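Local coordinates for protein branched-chain phosphotransacylase (Enterococcus faecalis, PDB 1YCO) that probably transfers branched-chain or related acyl groups, as an acyltransferase of the phosphate acetyltransferase and butyryltransferase family, at residues A[105-108]-A[112-115]; A[135-140]-A[213-218]. All blocks are in the same frame, centred on the assembly; numbering follows the deposited sequence.

Both contacts involve the six-stranded mixed sheet of the chain, their centres about 12 Å apart. Contact 1 comes first and is local: strands 101-107 and 113-117 joined as a beta hairpin. Helix 127-143 follows strand 113-117, and contact 2 sets it against strand 215-217, with 72 residues between segments 135-140 and 213-218. Strands 113-117 and 215-217 are parallel neighbours, so the contacts meet directly: L115 O lies 2.7 Å from L216 N and L115 N 2.8 Å from D214 O, both probable hydrogen bonds. Contact 1 thus pairs strands edge to edge, and contact 2 seats the helix that follows the hairpin on the same sheet, in what is probably the phosphate acetyl/butyryltransferase fold.

Contact 1: residues A[105-108]-A[112-115]; sequences MVEL and KTFL
One face of the F114 ring is overlain by V106, whose CB stands 4.1 Å from the ring centroid and 27° off the normal, a CH-pi contact. The valine methyls spread over the same rim of the ring: CG2 reaches F114 CE1 at 3.7 Å, and CG1, anti to the backbone N, extends to CZ. F114 CG sits between its own backbone N and carbonyl carbon (chi1 61°), which swings the ring toward strand 101-107, where V106 meets its face. L108 CD1 approaches the ring obliquely, 4.0 Å from F114 CE2, and also packs alongside K112 CB at 3.6 Å, while the rest of the lysine chain bends away. On the same face of the sheet, L216 of strand 215-217 packs on F114. A237, in a loop, touches V106 and L108, and F234 of the second subunit packs on L108.

The backbone is a beta hairpin of strands 101-107 and 113-117, nearly antiparallel here. V106 and F114 form the hydrogen-bonded pair, with V106 N to F114 O at 2.9 Å and F114 N to V106 O at 3.1 Å. Where the strands give way to the turn, L108 N donates to K112 O at 2.7 Å, nearly straight at 167°. V106 O also receives a CA-H...O contact from T113.

M105 and E107 lie on the other face, in non-hydrogen-bonded pairs with L115 and T113. L115 CD2 rests on M105 CA and CB, and M105 continues toward F268 and R271 of helix 259-274. E107 CG runs beside T113 CG2, while T113 OG1 turns back to bond the carbonyl of G111, and a long, weak ion pair links E107 OE1 to K238 of strand 238-244.

Contact 2: residues A[135-140]-A[213-218]; sequences ENAKEV and ADILVV
I215 lays both arms of its side chain against one turn of helix 127-143, overlapping A137 and little else of the segment 135-140. Its branch methyl CG2 meets the A137 methyl, 3.9 Å from CB. The longer arm passes beside that methyl and ends on the backbone: CD1 stands 3.4 Å from A137 O, close to A137 C, and 4.1 Å from K138 N. With CG1 anti to the carbonyl carbon (chi1 -59°) and the chain extended at chi2, CD1 is carried past A137 CB to this peptide, while CG2 stays on the methyl itself. The grip is therefore apolar, a methyl group on a methyl group and a second methyl over the flat face of the A137-K138 peptide. The small alanine side chain is consistent with the close approach, A137 CA and I215 CA being 7.3 Å apart, yet only 107 Å² is buried in all.

K138 offers its backbone to the contact and sends its side chain elsewhere. Its NZ makes a weak hydrogen bond, part of a salt bridge, to E135 OE1 one turn earlier, at 3.4 Å, and a second salt bridge to E182, so two carboxylates share the ammonium group. E139 pairs with K97, and N136 ND2 bonds S101 OG and I99 O, linking the helix to strand 101-107 at S101 and to K97 and I99 just before it.

This is helix-on-sheet packing in an alpha/beta fold. Strand 215-217 lies between the parallel strands 113-117 and 150-154: I215 touches L115 on one and I151 on the other, and A137 also rests on T117. On the same helix, A141, just after the segment, touches I215, and L130, nearer its start, touches V217, while L216 packs on helix 191-195.

Contact 1: residues A[105-108]-A[112-115]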
loop_
_atom_site.group_PDB
_atom_site.type_symbol
_atom_site.label_atom_id
_atom_site.label_comp_id
_atom_site.label_asym_id
_atom_site.label_seq_id
_atom_site.Cartn_x
_atom_site.Cartn_y
_atom_site.Cartn_z
ATOM N N MET A 105 -13.738 1.102 -6.846
ATOM C CA MET A 105 -13.513 1.891 -8.052
ATOM C C MET A 105 -12.713 3.108 -7.606
ATOM O O MET A 105 -13.091 3.799 -6.662
ATOM C CB MET A 105 -14.831 2.334 -8.703
ATOM C CG MET A 105 -14.592 3.291 -9.879
ATOM S SD MET A 105 -15.609 3.017 -11.336
ATOM C CE MET A 105 -16.860 4.296 -11.146
ATOM N N VAL A 106 -11.601 3.349 -8.286
ATOM C CA VAL A 106 -10.711 4.463 -7.971
ATOM C C VAL A 106 -10.611 5.495 -9.104
ATOM O O VAL A 106 -10.367 5.145 -10.255
ATOM C CB VAL A 106 -9.278 3.957 -7.677
ATOM C CG1 VAL A 106 -8.421 5.085 -7.138
ATOM C CG2 VAL A 106 -9.320 2.793 -6.696
ATOM N N GLU A 107 -10.790 6.767 -8.764
ATOM C CA GLU A 107 -10.694 7.836 -9.747
ATOM C C GLU A 107 -9.603 8.819 -9.329
ATOM O O GLU A 107 -9.710 9.480 -8.290
ATOM C CB GLU A 107 -12.033 8.560 -9.875
ATOM C CG GLU A 107 -13.135 7.713 -10.509
ATOM C CD GLU A 107 -14.463 8.457 -10.657
ATOM O OE1 GLU A 107 -14.456 9.575 -11.226
ATOM O OE2 GLU A 107 -15.505 7.916 -10.215
ATOM N N LEU A 108 -8.551 8.904 -10.137
ATOM C CA LEU A 108 -7.438 9.803 -9.859
ATOM C C LEU A 108 -7.693 11.220 -10.373
ATOM O O LEU A 108 -8.522 11.425 -11.261
ATOM C CB LEU A 108 -6.158 9.240 -10.458
ATOM C CG LEU A 108 -5.717 7.933 -9.798
ATOM C CD1 LEU A 108 -4.511 7.388 -10.548
ATOM C CD2 LEU A 108 -5.387 8.169 -8.330
ATOM N N LYS A 112 -7.326 9.276 -14.766
ATOM C CA LYS A 112 -6.952 7.889 -14.545
ATOM C C LYS A 112 -7.932 7.158 -13.632
ATOM O O LYS A 112 -8.163 7.559 -12.491
ATOM C CB LYS A 112 -5.544 7.822 -13.963
ATOM C CG LYS A 112 -4.531 7.173 -14.896
ATOM C CD LYS A 112 -4.635 5.652 -14.861
ATOM C CE LYS A 112 -3.814 4.999 -15.968
ATOM N NZ LYS A 112 -4.429 5.168 -17.331
ATOM N N THR A 113 -8.497 6.072 -14.151
ATOM C CA THR A 113 -9.456 5.289 -13.407
ATOM C C THR A 113 -9.148 3.803 -13.456
ATOM O O THR A 113 -8.584 3.304 -14.430
ATOM C CB THR A 113 -10.864 5.504 -13.964
ATOM O OG1 THR A 113 -11.127 6.908 -14.043
ATOM C CG2 THR A 113 -11.902 4.852 -13.066
ATOM N N PHE A 114 -9.521 3.095 -12.397
ATOM C CA PHE A 114 -9.296 1.659 -12.343
ATOM C C PHE A 114 -9.949 0.989 -11.147
ATOM O O PHE A 114 -10.274 1.625 -10.147
ATOM C CB PHE A 114 -7.797 1.352 -12.335
ATOM C CG PHE A 114 -7.063 1.917 -11.157
ATOM C CD1 PHE A 114 -7.201 1.360 -9.892
ATOM C CD2 PHE A 114 -6.197 2.991 -11.323
ATOM C CE1 PHE A 114 -6.486 1.862 -8.813
ATOM C CE2 PHE A 114 -5.478 3.500 -10.247
ATOM C CZ PHE A 114 -5.622 2.934 -8.991
ATOM N N LEU A 115 -10.136 -0.316 -11.265
ATOM C CA LEU A 115 -10.725 -1.070 -10.188
ATOM C C LEU A 115 -9.597 -1.672 -9.353
ATOM O O LEU A 115 -8.529 -2.007 -9.867
ATOM C CB LEU A 115 -11.641 -2.163 -10.750
ATOM C CG LEU A 115 -12.742 -1.713 -11.730
ATOM C CD1 LEU A 115 -13.637 -2.919 -12.067
ATOM C CD2 LEU A 115 -13.597 -0.612 -11.113
#

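Contact 2: residues A[135-140]-A[213-218]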
loop_
_atom_site.group_PDB
_atom_site.type_symbol
_atom_site.label_atom_id
_atom_site.label_comp_id
_atom_site.label_asym_id
_atom_site.label_seq_id
_atom_site.Cartn_x
_atom_site.Cartn_y
_atom_site.Cartn_z
ATOM N N GLU A 135 -12.141 -13.114 -11.688
ATOM C CA GLU A 135 -13.422 -13.301 -12.346
ATOM C C GLU A 135 -14.466 -12.287 -11.859
ATOM O O GLU A 135 -15.114 -11.628 -12.670
ATOM C CB GLU A 135 -13.916 -14.725 -12.107
ATOM C CG GLU A 135 -12.959 -15.776 -12.622
ATOM C CD GLU A 135 -12.866 -15.788 -14.135
ATOM O OE1 GLU A 135 -12.686 -14.706 -14.737
ATOM O OE2 GLU A 135 -12.966 -16.888 -14.724
ATOM N N ASN A 136 -14.623 -12.162 -10.541
ATOM C CA ASN A 136 -15.574 -11.209 -9.959
ATOM C C ASN A 136 -15.320 -9.767 -10.464
ATOM O O ASN A 136 -16.261 -9.088 -10.916
ATOM C CB ASN A 136 -15.504 -11.248 -8.415
ATOM C CG ASN A 136 -16.323 -12.403 -7.792
ATOM O OD1 ASN A 136 -16.689 -13.374 -8.468
ATOM N ND2 ASN A 136 -16.591 -12.300 -6.490
ATOM N N ALA A 137 -14.063 -9.311 -10.395
ATOM C CA ALA A 137 -13.694 -7.967 -10.853
ATOM C C ALA A 137 -13.825 -7.840 -12.370
ATOM O O ALA A 137 -14.193 -6.779 -12.880
ATOM C CB ALA A 137 -12.273 -7.613 -10.413
ATOM N N LYS A 138 -13.540 -8.923 -13.086
ATOM C CA LYS A 138 -13.671 -8.906 -14.540
ATOM C C LYS A 138 -15.133 -8.713 -14.909
ATOM O O LYS A 138 -15.445 -8.016 -15.872
ATOM C CB LYS A 138 -13.190 -10.216 -15.169
ATOM C CG LYS A 138 -13.394 -10.248 -16.688
ATOM C CD LYS A 138 -13.385 -11.665 -17.283
ATOM C CE LYS A 138 -14.631 -12.447 -16.881
ATOM N NZ LYS A 138 -14.645 -13.862 -17.355
ATOM N N GLU A 139 -16.026 -9.336 -14.150
ATOM C CA GLU A 139 -17.453 -9.224 -14.432
ATOM C C GLU A 139 -17.978 -7.827 -14.129
ATOM O O GLU A 139 -18.793 -7.289 -14.881
ATOM C CB GLU A 139 -18.230 -10.273 -13.637
ATOM C CG GLU A 139 -17.772 -11.692 -13.945
ATOM C CD GLU A 139 -18.554 -12.753 -13.191
ATOM O OE1 GLU A 139 -18.872 -12.536 -11.996
ATOM O OE2 GLU A 139 -18.832 -13.816 -13.790
ATOM N N VAL A 140 -17.509 -7.241 -13.034
ATOM C CA VAL A 140 -17.932 -5.894 -12.676
ATOM C C VAL A 140 -17.560 -4.922 -13.799
ATOM O O VAL A 140 -18.379 -4.111 -14.216
ATOM C CB VAL A 140 -17.266 -5.418 -11.364
ATOM C CG1 VAL A 140 -17.562 -3.935 -11.134
ATOM C CG2 VAL A 140 -17.793 -6.236 -10.199
ATOM N N ALA A 213 -3.496 -0.428 -16.900
ATOM C CA ALA A 213 -4.363 -1.484 -16.376
ATOM C C ALA A 213 -5.728 -0.962 -15.950
ATOM O O ALA A 213 -5.848 0.154 -15.449
ATOM C CB ALA A 213 -3.698 -2.172 -15.202
ATOM N N ASP A 214 -6.755 -1.781 -16.133
ATOM C CA ASP A 214 -8.111 -1.385 -15.766
ATOM C C ASP A 214 -8.514 -1.896 -14.387
ATOM O O ASP A 214 -9.407 -1.352 -13.730
ATOM C CB ASP A 214 -9.085 -1.888 -16.819
ATOM C CG ASP A 214 -8.787 -1.318 -18.176
ATOM O OD1 ASP A 214 -8.897 -0.085 -18.323
ATOM O OD2 ASP A 214 -8.435 -2.093 -19.091
ATOM N N ILE A 215 -7.845 -2.955 -13.963
ATOM C CA ILE A 215 -8.111 -3.558 -12.682
ATOM C C ILE A 215 -6.794 -3.958 -12.051
ATOM O O ILE A 215 -5.928 -4.559 -12.696
ATOM C CB ILE A 215 -8.956 -4.835 -12.823
ATOM C CG1 ILE A 215 -10.285 -4.508 -13.497
ATOM C CG2 ILE A 215 -9.162 -5.479 -11.442
ATOM C CD1 ILE A 215 -11.133 -5.717 -13.791
ATOM N N LEU A 216 -6.644 -3.633 -10.779
ATOM C CA LEU A 216 -5.437 -4.004 -10.071
ATOM C C LEU A 216 -5.871 -5.079 -9.085
ATOM O O LEU A 216 -6.896 -4.941 -8.434
ATOM C CB LEU A 216 -4.862 -2.799 -9.330
ATOM C CG LEU A 216 -4.503 -1.534 -10.126
ATOM C CD1 LEU A 216 -3.977 -0.457 -9.171
ATOM C CD2 LEU A 216 -3.454 -1.858 -11.185
ATOM N N VAL A 217 -5.104 -6.162 -9.020
ATOM C CA VAL A 217 -5.365 -7.270 -8.108
ATOM C C VAL A 217 -4.162 -7.429 -7.156
ATOM O O VAL A 217 -3.034 -7.700 -7.586
ATOM C CB VAL A 217 -5.582 -8.604 -8.876
ATOM C CG1 VAL A 217 -5.932 -9.729 -7.906
ATOM C CG2 VAL A 217 -6.679 -8.443 -9.896
ATOM N N VAL A 218 -4.419 -7.243 -5.863
ATOM C CA VAL A 218 -3.397 -7.349 -4.826
ATOM C C VAL A 218 -3.312 -8.763 -4.272
ATOM O O VAL A 218 -4.220 -9.558 -4.452
ATOM C CB VAL A 218 -3.680 -6.390 -3.663
ATOM C CG1 VAL A 218 -3.649 -4.950 -4.171
ATOM C CG2 VAL A 218 -5.035 -6.720 -3.052
#